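Local structure of purine nucleoside phosphorylase (Grouper iridovirus, 3KHS) at residues S48-F53 with G63-G68; G25-S30 with R98-L103; V128-I133 with G210-G215. The protein probably catalyses the phosphorolysis of purine nucleosides in purine salvage, releasing the free base and ribose 1-phosphate. All blocks are in the same frame, centred on the assembly; numbering follows the deposited sequence.

Contact 1. Residues S48-F53 with G63-G68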
ATOM      1  N   SER B  48      14.011 -10.796  24.273  1.00 45.93           N
ATOM      2  CA  SER B  48      15.165 -11.479  23.728  1.00 49.70           C
ATOM      3  C   SER B  48      15.283 -12.955  24.110  1.00 52.50           C
ATOM      4  O   SER B  48      15.910 -13.739  23.395  1.00 55.19           O
ATOM      5  CB  SER B  48      16.421 -10.731  24.149  1.00 45.35           C
ATOM      6  OG  SER B  48      16.511 -10.662  25.557  1.00 41.44           O
ATOM      7  N   ASP B  49      14.686 -13.332  25.234  1.00 50.38           N
ATOM      8  CA  ASP B  49      14.744 -14.717  25.688  1.00 48.55           C
ATOM      9  C   ASP B  49      13.517 -15.491  25.249  1.00 48.12           C
ATOM     10  O   ASP B  49      13.462 -16.710  25.399  1.00 49.30           O
ATOM     11  CB  ASP B  49      14.832 -14.810  27.222  1.00 43.32           C
ATOM     12  CG  ASP B  49      16.077 -14.149  27.793  1.00 46.86           C
ATOM     13  OD1 ASP B  49      17.165 -14.268  27.192  1.00 47.68           O
ATOM     14  OD2 ASP B  49      15.974 -13.519  28.868  1.00 49.17           O
ATOM     15  N   ILE B  50      12.521 -14.789  24.724  1.00 46.51           N
ATOM     16  CA  ILE B  50      11.318 -15.471  24.300  1.00 40.75           C
ATOM     17  C   ILE B  50      11.434 -16.050  22.899  1.00 41.57           C
ATOM     18  O   ILE B  50      11.778 -15.362  21.941  1.00 41.63           O
ATOM     19  CB  ILE B  50      10.088 -14.543  24.350  1.00 36.46           C
ATOM     20  CG1 ILE B  50       9.925 -13.968  25.747  1.00 32.55           C
ATOM     21  CG2 ILE B  50       8.848 -15.303  23.947  1.00 25.59           C
ATOM     22  CD1 ILE B  50       8.727 -13.059  25.860  1.00 35.84           C
ATOM     23  N   PRO B  51      11.162 -17.346  22.780  1.00 40.40           N
ATOM     24  CA  PRO B  51      11.188 -18.126  21.549  1.00 39.38           C
ATOM     25  C   PRO B  51      10.206 -17.566  20.512  1.00 41.67           C
ATOM     26  O   PRO B  51       9.051 -17.311  20.833  1.00 44.92           O
ATOM     27  CB  PRO B  51      10.749 -19.502  22.027  1.00 34.71           C
ATOM     28  CG  PRO B  51      11.326 -19.587  23.397  1.00 37.03           C
ATOM     29  CD  PRO B  51      11.123 -18.221  23.969  1.00 41.66           C
ATOM     30  N   ASN B  52      10.662 -17.406  19.274  1.00 41.11           N
ATOM     31  CA  ASN B  52       9.812 -16.917  18.185  1.00 42.52           C
ATOM     32  C   ASN B  52       9.480 -15.421  18.190  1.00 39.80           C
ATOM     33  O   ASN B  52       8.954 -14.925  17.206  1.00 40.69           O
ATOM     34  CB  ASN B  52       8.493 -17.702  18.136  1.00 38.18           C
ATOM     35  CG  ASN B  52       8.676 -19.156  17.749  1.00 37.77           C
ATOM     36  OD1 ASN B  52       9.387 -19.474  16.804  1.00 30.47           O
ATOM     37  ND2 ASN B  52       7.997 -20.046  18.464  1.00 35.07           N
ATOM     38  N   PHE B  53       9.759 -14.713  19.286  1.00 41.73           N
ATOM     39  CA  PHE B  53       9.473 -13.271  19.354  1.00 40.02           C
ATOM     40  C   PHE B  53      10.417 -12.494  18.453  1.00 42.67           C
ATOM     41  O   PHE B  53      11.627 -12.764  18.420  1.00 42.89           O
ATOM     42  CB  PHE B  53       9.633 -12.742  20.790  1.00 35.37           C
ATOM     43  CG  PHE B  53       8.344 -12.284  21.438  1.00 32.05           C
ATOM     44  CD1 PHE B  53       7.225 -13.107  21.472  1.00 32.47           C
ATOM     45  CD2 PHE B  53       8.265 -11.039  22.041  1.00 35.21           C
ATOM     46  CE1 PHE B  53       6.044 -12.699  22.095  1.00 31.61           C
ATOM     47  CE2 PHE B  53       7.092 -10.615  22.669  1.00 28.52           C
ATOM     48  CZ  PHE B  53       5.977 -11.447  22.697  1.00 33.43           C
ATOM     49  N   GLY B  63      12.832  -4.619  25.028  1.00 51.76           N
ATOM     50  CA  GLY B  63      11.483  -4.983  25.418  1.00 44.49           C
ATOM     51  C   GLY B  63      11.287  -6.153  26.374  1.00 44.45           C
ATOM     52  O   GLY B  63      12.039  -7.112  26.401  1.00 36.10           O
ATOM     53  N   SER B  64      10.236  -6.081  27.170  1.00 47.42           N
ATOM     54  CA  SER B  64       9.961  -7.158  28.103  1.00 46.61           C
ATOM     55  C   SER B  64       8.486  -7.420  28.283  1.00 48.24           C
ATOM     56  O   SER B  64       7.646  -6.535  28.122  1.00 49.16           O
ATOM     57  CB  SER B  64      10.596  -6.874  29.463  1.00 47.50           C
ATOM     58  OG  SER B  64      10.370  -5.536  29.871  1.00 47.39           O
ATOM     59  N   LEU B  65       8.185  -8.664  28.623  1.00 49.13           N
ATOM     60  CA  LEU B  65       6.824  -9.125  28.841  1.00 44.72           C
ATOM     61  C   LEU B  65       6.694  -9.297  30.356  1.00 47.62           C
ATOM     62  O   LEU B  65       7.518  -9.956  30.982  1.00 51.16           O
ATOM     63  CB  LEU B  65       6.642 -10.455  28.120  1.00 37.97           C
ATOM     64  CG  LEU B  65       5.273 -10.942  27.672  1.00 38.12           C
ATOM     65  CD1 LEU B  65       4.586  -9.849  26.886  1.00 38.68           C
ATOM     66  CD2 LEU B  65       5.427 -12.213  26.814  1.00 33.32           C
ATOM     67  N   ILE B  66       5.667  -8.699  30.946  1.00 46.64           N
ATOM     68  CA  ILE B  66       5.471  -8.763  32.390  1.00 44.06           C
ATOM     69  C   ILE B  66       4.199  -9.497  32.771  1.00 43.90           C
ATOM     70  O   ILE B  66       3.127  -9.202  32.241  1.00 42.27           O
ATOM     71  CB  ILE B  66       5.424  -7.331  32.996  1.00 41.82           C
ATOM     72  CG1 ILE B  66       6.687  -6.563  32.616  1.00 46.25           C
ATOM     73  CG2 ILE B  66       5.332  -7.388  34.508  1.00 44.38           C
ATOM     74  CD1 ILE B  66       6.818  -5.237  33.332  1.00 51.93           C
ATOM     75  N   PHE B  67       4.320 -10.468  33.674  1.00 43.83           N
ATOM     76  CA  PHE B  67       3.140 -11.213  34.128  1.00 47.59           C
ATOM     77  C   PHE B  67       2.884 -10.870  35.572  1.00 48.86           C
ATOM     78  O   PHE B  67       3.802 -10.933  36.397  1.00 54.60           O
ATOM     79  CB  PHE B  67       3.329 -12.718  34.029  1.00 42.89           C
ATOM     80  CG  PHE B  67       3.583 -13.196  32.653  1.00 41.71           C
ATOM     81  CD1 PHE B  67       4.851 -13.103  32.102  1.00 37.18           C
ATOM     82  CD2 PHE B  67       2.548 -13.715  31.887  1.00 42.98           C
ATOM     83  CE1 PHE B  67       5.082 -13.515  30.809  1.00 37.44           C
ATOM     84  CE2 PHE B  67       2.773 -14.134  30.578  1.00 37.73           C
ATOM     85  CZ  PHE B  67       4.038 -14.034  30.039  1.00 35.62           C
ATOM     86  N   GLY B  68       1.639 -10.515  35.880  1.00 43.10           N
ATOM     87  CA  GLY B  68       1.307 -10.149  37.237  1.00 42.53           C
ATOM     88  C   GLY B  68      -0.145  -9.746  37.337  1.00 47.10           C
ATOM     89  O   GLY B  68      -0.888  -9.792  36.359  1.00 46.77           O
TER
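Ile50 lays its CD1 methyl against Leu65, meeting the CD2 branch at 3.5 Å from Ile50 CD1 and Leu65 CB at 4.0 Å from the same methyl. The two side chains cross at about a right angle, so the isoleucine terminus bears on the root and one arm of the leucine without lying alongside it. The leucine arm gets there because Leu65 CG stands opposite the backbone N (chi1 -155°), which carries the branch off the strand toward the loop. Phe53 adds a second, looser contact: its CZ lies 4.2 Å from Leu65 CD2, which approaches the ring obliquely. Within the loop, Ile50 CD1 also sits over the centre of the Phe53 ring, 4.2 Å above the plane. One methyl therefore touches both an aromatic face and an aliphatic branch.

A type II beta turn from Ile50 to Phe53 brings these two residues to the same side, with Asn52 at its third position taking a positive phi of 75°; the Phe53 N to Ile50 O bond across the turn is weak, at 3.4 Å. Leu65 belongs to strand 64-70, which pairs antiparallel with strand 42-46, so the contact folds a connecting loop back onto the hairpin it joins. Helix 3-15 borders the loop, where Ile50 touches Thr10 and Asn52 ND2 bonds to Glu9 and Thr10. Tyr47 meets the Phe53 ring with the planes at about 55°. Between the loop and the strand the chemistry is wholly apolar, which implies cohesion by van der Waals packing and exclusion of water, with no directional bond to fix the register.

Contact 2. Residues G25-S30 with R98-L103. With PO4 (phosphate ion), chain G.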
ATOM      1  N   GLY B  25      -4.693  -8.727  28.682  1.00 35.43           N
ATOM      2  CA  GLY B  25      -3.408  -8.328  28.128  1.00 35.79           C
ATOM      3  C   GLY B  25      -3.260  -6.822  27.957  1.00 34.47           C
ATOM      4  O   GLY B  25      -4.229  -6.102  27.731  1.00 35.99           O
ATOM      5  N   ILE B  26      -2.034  -6.334  28.059  1.00 36.22           N
ATOM      6  CA  ILE B  26      -1.775  -4.907  27.906  1.00 39.57           C
ATOM      7  C   ILE B  26      -0.579  -4.709  26.975  1.00 40.84           C
ATOM      8  O   ILE B  26       0.416  -5.417  27.095  1.00 41.35           O
ATOM      9  CB  ILE B  26      -1.403  -4.216  29.258  1.00 41.12           C
ATOM     10  CG1 ILE B  26      -2.421  -4.562  30.342  1.00 41.95           C
ATOM     11  CG2 ILE B  26      -1.313  -2.684  29.062  1.00 27.12           C
ATOM     12  CD1 ILE B  26      -1.975  -4.148  31.729  1.00 38.70           C
ATOM     13  N   VAL B  27      -0.685  -3.745  26.060  1.00 41.92           N
ATOM     14  CA  VAL B  27       0.401  -3.417  25.134  1.00 36.15           C
ATOM     15  C   VAL B  27       0.734  -1.960  25.432  1.00 38.33           C
ATOM     16  O   VAL B  27      -0.124  -1.092  25.262  1.00 40.71           O
ATOM     17  CB  VAL B  27      -0.050  -3.487  23.649  1.00 32.61           C
ATOM     18  CG1 VAL B  27       1.164  -3.300  22.714  1.00 31.85           C
ATOM     19  CG2 VAL B  27      -0.721  -4.792  23.361  1.00 22.68           C
ATOM     20  N   CYS B  28       1.955  -1.684  25.887  1.00 34.65           N
ATOM     21  CA  CYS B  28       2.357  -0.311  26.171  1.00 31.44           C
ATOM     22  C   CYS B  28       2.959   0.376  24.948  1.00 39.67           C
ATOM     23  O   CYS B  28       3.942  -0.101  24.359  1.00 36.30           O
ATOM     24  CB  CYS B  28       3.398  -0.267  27.287  1.00 31.67           C
ATOM     25  SG  CYS B  28       2.831  -1.022  28.789  1.00 34.92           S
ATOM     26  N   GLY B  29       2.384   1.515  24.585  1.00 39.61           N
ATOM     27  CA  GLY B  29       2.891   2.253  23.448  1.00 42.10           C
ATOM     28  C   GLY B  29       4.127   3.052  23.784  1.00 41.37           C
ATOM     29  O   GLY B  29       4.760   2.819  24.819  1.00 41.96           O
ATOM     30  N   SER B  30       4.465   4.010  22.920  1.00 38.23           N
ATOM     31  CA  SER B  30       5.655   4.827  23.151  1.00 44.43           C
ATOM     32  C   SER B  30       5.609   5.695  24.409  1.00 44.33           C
ATOM     33  O   SER B  30       4.699   6.505  24.576  1.00 41.88           O
ATOM     34  CB  SER B  30       5.934   5.709  21.936  1.00 44.69           C
ATOM     35  OG  SER B  30       6.256   4.902  20.833  1.00 34.96           O
ATOM     36  N   ARG B  98      -0.970 -13.095  18.679  1.00 35.82           N
ATOM     37  CA  ARG B  98      -1.340 -14.488  18.519  1.00 38.36           C
ATOM     38  C   ARG B  98      -0.894 -15.218  19.795  1.00 39.30           C
ATOM     39  O   ARG B  98      -1.593 -16.097  20.289  1.00 40.73           O
ATOM     40  CB  ARG B  98      -0.693 -15.067  17.258  1.00 35.55           C
ATOM     41  CG  ARG B  98      -1.271 -14.487  15.979  1.00 37.65           C
ATOM     42  CD  ARG B  98      -0.729 -15.164  14.717  1.00 35.11           C
ATOM     43  NE  ARG B  98      -1.362 -14.654  13.493  1.00 42.57           N
ATOM     44  CZ  ARG B  98      -1.064 -13.485  12.912  1.00 40.16           C
ATOM     45  NH1 ARG B  98      -0.144 -12.704  13.433  1.00 28.22           N
ATOM     46  NH2 ARG B  98      -1.694 -13.096  11.808  1.00 39.87           N
ATOM     47  N   VAL B  99       0.250 -14.817  20.340  1.00 34.87           N
ATOM     48  CA  VAL B  99       0.748 -15.411  21.578  1.00 34.28           C
ATOM     49  C   VAL B  99      -0.251 -15.102  22.719  1.00 36.73           C
ATOM     50  O   VAL B  99      -0.630 -15.991  23.480  1.00 37.27           O
ATOM     51  CB  VAL B  99       2.159 -14.864  21.901  1.00 29.62           C
ATOM     52  CG1 VAL B  99       2.603 -15.287  23.264  1.00 33.86           C
ATOM     53  CG2 VAL B  99       3.161 -15.351  20.841  1.00 26.04           C
ATOM     54  N   PHE B 100      -0.671 -13.842  22.832  1.00 35.97           N
ATOM     55  CA  PHE B 100      -1.651 -13.459  23.842  1.00 37.62           C
ATOM     56  C   PHE B 100      -2.828 -14.420  23.787  1.00 37.64           C
ATOM     57  O   PHE B 100      -3.252 -14.930  24.806  1.00 43.20           O
ATOM     58  CB  PHE B 100      -2.180 -12.043  23.589  1.00 35.18           C
ATOM     59  CG  PHE B 100      -1.406 -10.955  24.300  1.00 29.61           C
ATOM     60  CD1 PHE B 100      -0.084 -11.139  24.654  1.00 31.29           C
ATOM     61  CD2 PHE B 100      -1.990  -9.732  24.546  1.00 25.61           C
ATOM     62  CE1 PHE B 100       0.633 -10.135  25.229  1.00 33.69           C
ATOM     63  CE2 PHE B 100      -1.274  -8.699  25.131  1.00 21.87           C
ATOM     64  CZ  PHE B 100       0.032  -8.896  25.470  1.00 32.62           C
ATOM     65  N   LYS B 101      -3.359 -14.663  22.595  1.00 37.45           N
ATOM     66  CA  LYS B 101      -4.490 -15.563  22.449  1.00 39.36           C
ATOM     67  C   LYS B 101      -4.157 -16.965  22.964  1.00 43.75           C
ATOM     68  O   LYS B 101      -4.917 -17.551  23.737  1.00 38.96           O
ATOM     69  CB  LYS B 101      -4.916 -15.672  20.988  1.00 39.53           C
ATOM     70  CG  LYS B 101      -6.099 -16.609  20.742  1.00 42.22           C
ATOM     71  CD  LYS B 101      -6.036 -17.198  19.351  1.00 47.67           C
ATOM     72  CE  LYS B 101      -7.407 -17.633  18.836  1.00 51.39           C
ATOM     73  NZ  LYS B 101      -8.182 -18.343  19.870  1.00 44.06           N
ATOM     74  N   ALA B 102      -3.019 -17.487  22.521  1.00 43.52           N
ATOM     75  CA  ALA B 102      -2.558 -18.808  22.915  1.00 47.90           C
ATOM     76  C   ALA B 102      -2.392 -18.923  24.423  1.00 47.00           C
ATOM     77  O   ALA B 102      -2.431 -20.012  24.960  1.00 47.20           O
ATOM     78  CB  ALA B 102      -1.223 -19.119  22.221  1.00 50.77           C
ATOM     79  N   LEU B 103      -2.180 -17.791  25.089  1.00 47.19           N
ATOM     80  CA  LEU B 103      -2.009 -17.752  26.541  1.00 45.75           C
ATOM     81  C   LEU B 103      -3.356 -17.773  27.246  1.00 46.45           C
ATOM     82  O   LEU B 103      -3.413 -17.933  28.461  1.00 46.49           O
ATOM     83  CB  LEU B 103      -1.302 -16.472  26.978  1.00 39.12           C
ATOM     84  CG  LEU B 103       0.194 -16.307  26.815  1.00 32.96           C
ATOM     85  CD1 LEU B 103       0.568 -14.900  27.227  1.00 35.23           C
ATOM     86  CD2 LEU B 103       0.916 -17.307  27.672  1.00 27.59           C
TER
HETATM   87  P   PO4 G 291       3.391   3.704  19.295  1.00 37.50           P
HETATM   88  O1  PO4 G 291       2.907   4.175  20.620  1.00 37.10           O
HETATM   89  O2  PO4 G 291       3.848   2.282  19.402  1.00 35.50           O
HETATM   90  O3  PO4 G 291       2.287   3.777  18.293  1.00 36.46           O
HETATM   91  O4  PO4 G 291       4.521   4.565  18.855  1.00 39.15           O
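Phe100 reaches from helix 95-102 to Gly25 on strand 24-28, packing a helix onto the central sheet of the phosphorylase fold. The helix lies in the beta-alpha-beta crossover from strand 73-79 to strand 107-116, and strand 24-28 runs between those two, parallel to both. The short helix segment is nearly antiparallel to strand 25-28 (159°), with axes 10.3 Å apart at closest approach.

Arg98 begins the segment on the flank of the helix, its guanidinium tied to Thr94 OG1 and the Pro143 carbonyl. Val99, one residue on, turns to Thr10 of helix 3-15. Phe100 alone spans the gap to strand 24-28. Phe100 CE2 comes to 3.7 Å from Gly25 CA and 3.8 Å from Ile26 N, an approach possible because Gly25 has no side chain in the way; Val27 CG2 is a looser neighbour, 4.3 Å from Phe100 CE2. The same ring touches Val76 and Met78 on one neighbouring strand and Val108 on the other, so a single phenyl group underlies three strands. Lys101 and Ala102 face Tyr4 and Ala11 of helix 3-15, and Leu103 packs on Pro22.

At its far end strand 24-28 runs out into the loop that grips a phosphate ion: Ser30 N donates to PO4 O1 and Ser30 OG to PO4 O4, with Arg81, His83, Ala113 and Ser217 completing the site, as in trimeric purine nucleoside phosphorylases, where this is the substrate phosphate site. Ser30 OG turns beside its backbone N (chi1 -65°), letting both reach one ion. Back at the helix, the carbonyl oxygen of Ile26 lies in the plane of the Phe100 ring, at its edge, 3.9 Å from Phe100 CZ.

Contact 3. Residues V128-I133 with G210-G215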
ATOM      1  N   VAL B 128      -9.781   7.715  23.110  1.00 35.88           N
ATOM      2  CA  VAL B 128     -10.227   6.345  23.201  1.00 33.15           C
ATOM      3  C   VAL B 128     -10.597   6.009  21.761  1.00 38.13           C
ATOM      4  O   VAL B 128     -11.284   6.799  21.098  1.00 39.31           O
ATOM      5  CB  VAL B 128     -11.460   6.261  24.134  1.00 37.11           C
ATOM      6  CG1 VAL B 128     -12.205   4.981  23.901  1.00 24.70           C
ATOM      7  CG2 VAL B 128     -11.013   6.369  25.584  1.00 30.12           C
ATOM      8  N   VAL B 129     -10.158   4.848  21.275  1.00 34.24           N
ATOM      9  CA  VAL B 129     -10.414   4.481  19.888  1.00 30.14           C
ATOM     10  C   VAL B 129     -11.729   3.786  19.624  1.00 34.54           C
ATOM     11  O   VAL B 129     -12.008   2.731  20.185  1.00 35.34           O
ATOM     12  CB  VAL B 129      -9.261   3.602  19.314  1.00 25.55           C
ATOM     13  CG1 VAL B 129      -9.503   3.320  17.848  1.00 20.67           C
ATOM     14  CG2 VAL B 129      -7.945   4.312  19.501  1.00 14.65           C
ATOM     15  N   ARG B 130     -12.532   4.372  18.744  1.00 35.01           N
ATOM     16  CA  ARG B 130     -13.826   3.794  18.429  1.00 38.85           C
ATOM     17  C   ARG B 130     -13.779   3.041  17.119  1.00 38.12           C
ATOM     18  O   ARG B 130     -14.611   2.189  16.851  1.00 39.22           O
ATOM     19  CB  ARG B 130     -14.914   4.881  18.357  1.00 40.35           C
ATOM     20  CG  ARG B 130     -14.937   5.655  17.053  1.00 44.47           C
ATOM     21  CD  ARG B 130     -16.164   6.581  16.908  1.00 44.92           C
ATOM     22  NE  ARG B 130     -16.596   6.609  15.505  1.00 46.28           N
ATOM     23  CZ  ARG B 130     -16.422   7.640  14.690  1.00 42.33           C
ATOM     24  NH1 ARG B 130     -15.840   8.744  15.130  1.00 46.44           N
ATOM     25  NH2 ARG B 130     -16.793   7.553  13.423  1.00 48.65           N
ATOM     26  N   ASP B 131     -12.797   3.357  16.289  1.00 40.47           N
ATOM     27  CA  ASP B 131     -12.674   2.690  15.000  1.00 37.01           C
ATOM     28  C   ASP B 131     -11.320   3.032  14.396  1.00 35.82           C
ATOM     29  O   ASP B 131     -10.643   3.931  14.885  1.00 37.76           O
ATOM     30  CB  ASP B 131     -13.799   3.152  14.068  1.00 32.31           C
ATOM     31  CG  ASP B 131     -14.031   2.186  12.933  1.00 31.43           C
ATOM     32  OD1 ASP B 131     -13.569   1.053  13.085  1.00 35.60           O
ATOM     33  OD2 ASP B 131     -14.679   2.512  11.914  1.00 32.18           O
ATOM     34  N   HIS B 132     -10.900   2.314  13.354  1.00 34.57           N
ATOM     35  CA  HIS B 132      -9.613   2.649  12.731  1.00 32.18           C
ATOM     36  C   HIS B 132      -9.661   2.597  11.218  1.00 32.40           C
ATOM     37  O   HIS B 132     -10.631   2.128  10.622  1.00 33.79           O
ATOM     38  CB  HIS B 132      -8.449   1.752  13.245  1.00 25.94           C
ATOM     39  CG  HIS B 132      -8.446   0.347  12.703  1.00 27.52           C
ATOM     40  ND1 HIS B 132      -8.159  -0.753  13.493  1.00 22.46           N
ATOM     41  CD2 HIS B 132      -8.733  -0.143  11.469  1.00 22.51           C
ATOM     42  CE1 HIS B 132      -8.284  -1.856  12.775  1.00 17.76           C
ATOM     43  NE2 HIS B 132      -8.630  -1.514  11.543  1.00 28.47           N
ATOM     44  N   ILE B 133      -8.605   3.129  10.618  1.00 31.37           N
ATOM     45  CA  ILE B 133      -8.414   3.137   9.174  1.00 28.55           C
ATOM     46  C   ILE B 133      -6.989   2.614   9.024  1.00 29.72           C
ATOM     47  O   ILE B 133      -6.022   3.316   9.351  1.00 29.25           O
ATOM     48  CB  ILE B 133      -8.464   4.545   8.574  1.00 27.57           C
ATOM     49  CG1 ILE B 133      -9.851   5.149   8.743  1.00 28.27           C
ATOM     50  CG2 ILE B 133      -8.137   4.478   7.094  1.00 30.82           C
ATOM     51  CD1 ILE B 133      -9.872   6.645   8.455  1.00 36.63           C
ATOM     52  N   GLY B 210     -11.535  11.127   7.358  1.00 26.25           N
ATOM     53  CA  GLY B 210     -12.209  11.084   8.637  1.00 27.89           C
ATOM     54  C   GLY B 210     -11.324  10.675   9.811  1.00 29.71           C
ATOM     55  O   GLY B 210     -11.817  10.140  10.805  1.00 29.36           O
ATOM     56  N   SER B 211     -10.027  10.918   9.717  1.00 25.58           N
ATOM     57  CA  SER B 211      -9.133  10.541  10.799  1.00 28.51           C
ATOM     58  C   SER B 211      -9.106  11.590  11.907  1.00 32.37           C
ATOM     59  O   SER B 211      -9.051  12.789  11.627  1.00 30.42           O
ATOM     60  CB  SER B 211      -7.702  10.382  10.281  1.00 24.81           C
ATOM     61  OG  SER B 211      -7.627   9.608   9.101  1.00 28.38           O
ATOM     62  N   ASP B 212      -9.110  11.139  13.158  1.00 31.98           N
ATOM     63  CA  ASP B 212      -9.040  12.036  14.289  1.00 30.90           C
ATOM     64  C   ASP B 212      -7.616  12.087  14.814  1.00 35.35           C
ATOM     65  O   ASP B 212      -7.204  13.065  15.445  1.00 38.00           O
ATOM     66  CB  ASP B 212      -9.965  11.569  15.416  1.00 35.92           C
ATOM     67  CG  ASP B 212     -11.427  11.748  15.079  1.00 32.64           C
ATOM     68  OD1 ASP B 212     -11.887  12.916  14.949  1.00 33.64           O
ATOM     69  OD2 ASP B 212     -12.100  10.712  14.937  1.00 32.22           O
ATOM     70  N   ALA B 213      -6.874  11.015  14.581  1.00 34.63           N
ATOM     71  CA  ALA B 213      -5.487  10.928  15.023  1.00 35.62           C
ATOM     72  C   ALA B 213      -4.767   9.941  14.104  1.00 33.22           C
ATOM     73  O   ALA B 213      -5.409   9.081  13.492  1.00 37.24           O
ATOM     74  CB  ALA B 213      -5.418  10.464  16.492  1.00 33.65           C
ATOM     75  N   VAL B 214      -3.449  10.084  13.989  1.00 31.60           N
ATOM     76  CA  VAL B 214      -2.652   9.208  13.123  1.00 27.08           C
ATOM     77  C   VAL B 214      -1.432   8.668  13.848  1.00 28.97           C
ATOM     78  O   VAL B 214      -0.739   9.395  14.562  1.00 23.60           O
ATOM     79  CB  VAL B 214      -2.193   9.951  11.846  1.00 30.17           C
ATOM     80  CG1 VAL B 214      -1.370  11.173  12.208  1.00 19.07           C
ATOM     81  CG2 VAL B 214      -1.391   9.027  10.956  1.00 29.24           C
ATOM     82  N   GLY B 215      -1.198   7.371  13.683  1.00 30.04           N
ATOM     83  CA  GLY B 215      -0.054   6.735  14.307  1.00 30.62           C
ATOM     84  C   GLY B 215       0.458   5.575  13.449  1.00 29.17           C
ATOM     85  O   GLY B 215      -0.113   5.270  12.412  1.00 30.05           O
TER
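Ile133 supplies the apolar part of the contact, its CD1 methyl resting 3.8 Å from Ser211 OG and 4.5 Å from the carbonyl carbon of Gly210. CG1 of Ile133 stands beside the backbone N, opposite the carbonyl carbon (chi1 -65°), and an extended second torsion carries CD1 on toward the turn that follows helix 200-208. That methyl makes only van der Waals contact with the serine oxygen, whose polar need is met elsewhere: Ser211 OG is hydrogen-bonded to Leu206 O in the last turns of the helix. Gly210, with phi 92°, ends that helix in a Schellman motif and turns the chain toward strand 213-215.

Strands 131-134 and 213-215 both pair in parallel with strand 184-191, so this contact reaches across a shared neighbour in the mixed, barrel-like sheet, and no backbone ladder links its two segments. The chain turns a corner at Arg130, between strands 126-129 and 131-134.

The charged part is weaker. Arg130 NH1 lies 4.2 Å from Asp212 OD2, too far for a salt bridge; the carboxylate oxygen is displaced from the plane in which the arginine's N-H groups lie, so none of them is directed to it and at most a diffuse attraction is likely. Asp212 is held by other donors, OD2 accepting from Val188 N and OD1 from Asn118 ND2; these bonds fix the carboxylate beside the arginine. The Arg130 side chain also packs on Glu186 and Val188 of the shared strand.

Contacts with the second subunit run along strand 131-134: Asp131 OD2 accepts from Ala201 N, His132 O is bonded to Thr199 OG1, and Ile133 packs on Ile205, all three partners belonging to that neighbouring subunit.

From the N terminus, strand 24-28 opens contact 2. Before it closes, the chain passes strand 42-46, the loop 48-53 and strand 64-70, so the short loop of contact 1 forms and shuts wholly within the larger one. Contact 2 then closes at helix 95-102. The two touch: Phe53 packs on Val99, Leu65 on Phe100 and Phe67 on Leu103, which joins the loop, strand 64-70 and the helix through apolar packing. Contact 3 follows in series, opening at strand 126-129 and closing at strand 213-215, on the opposite side of the chain's centre from contact 1, their centres about 29 Å apart. All three reach the same sheet, contact 3 at a subunit interface.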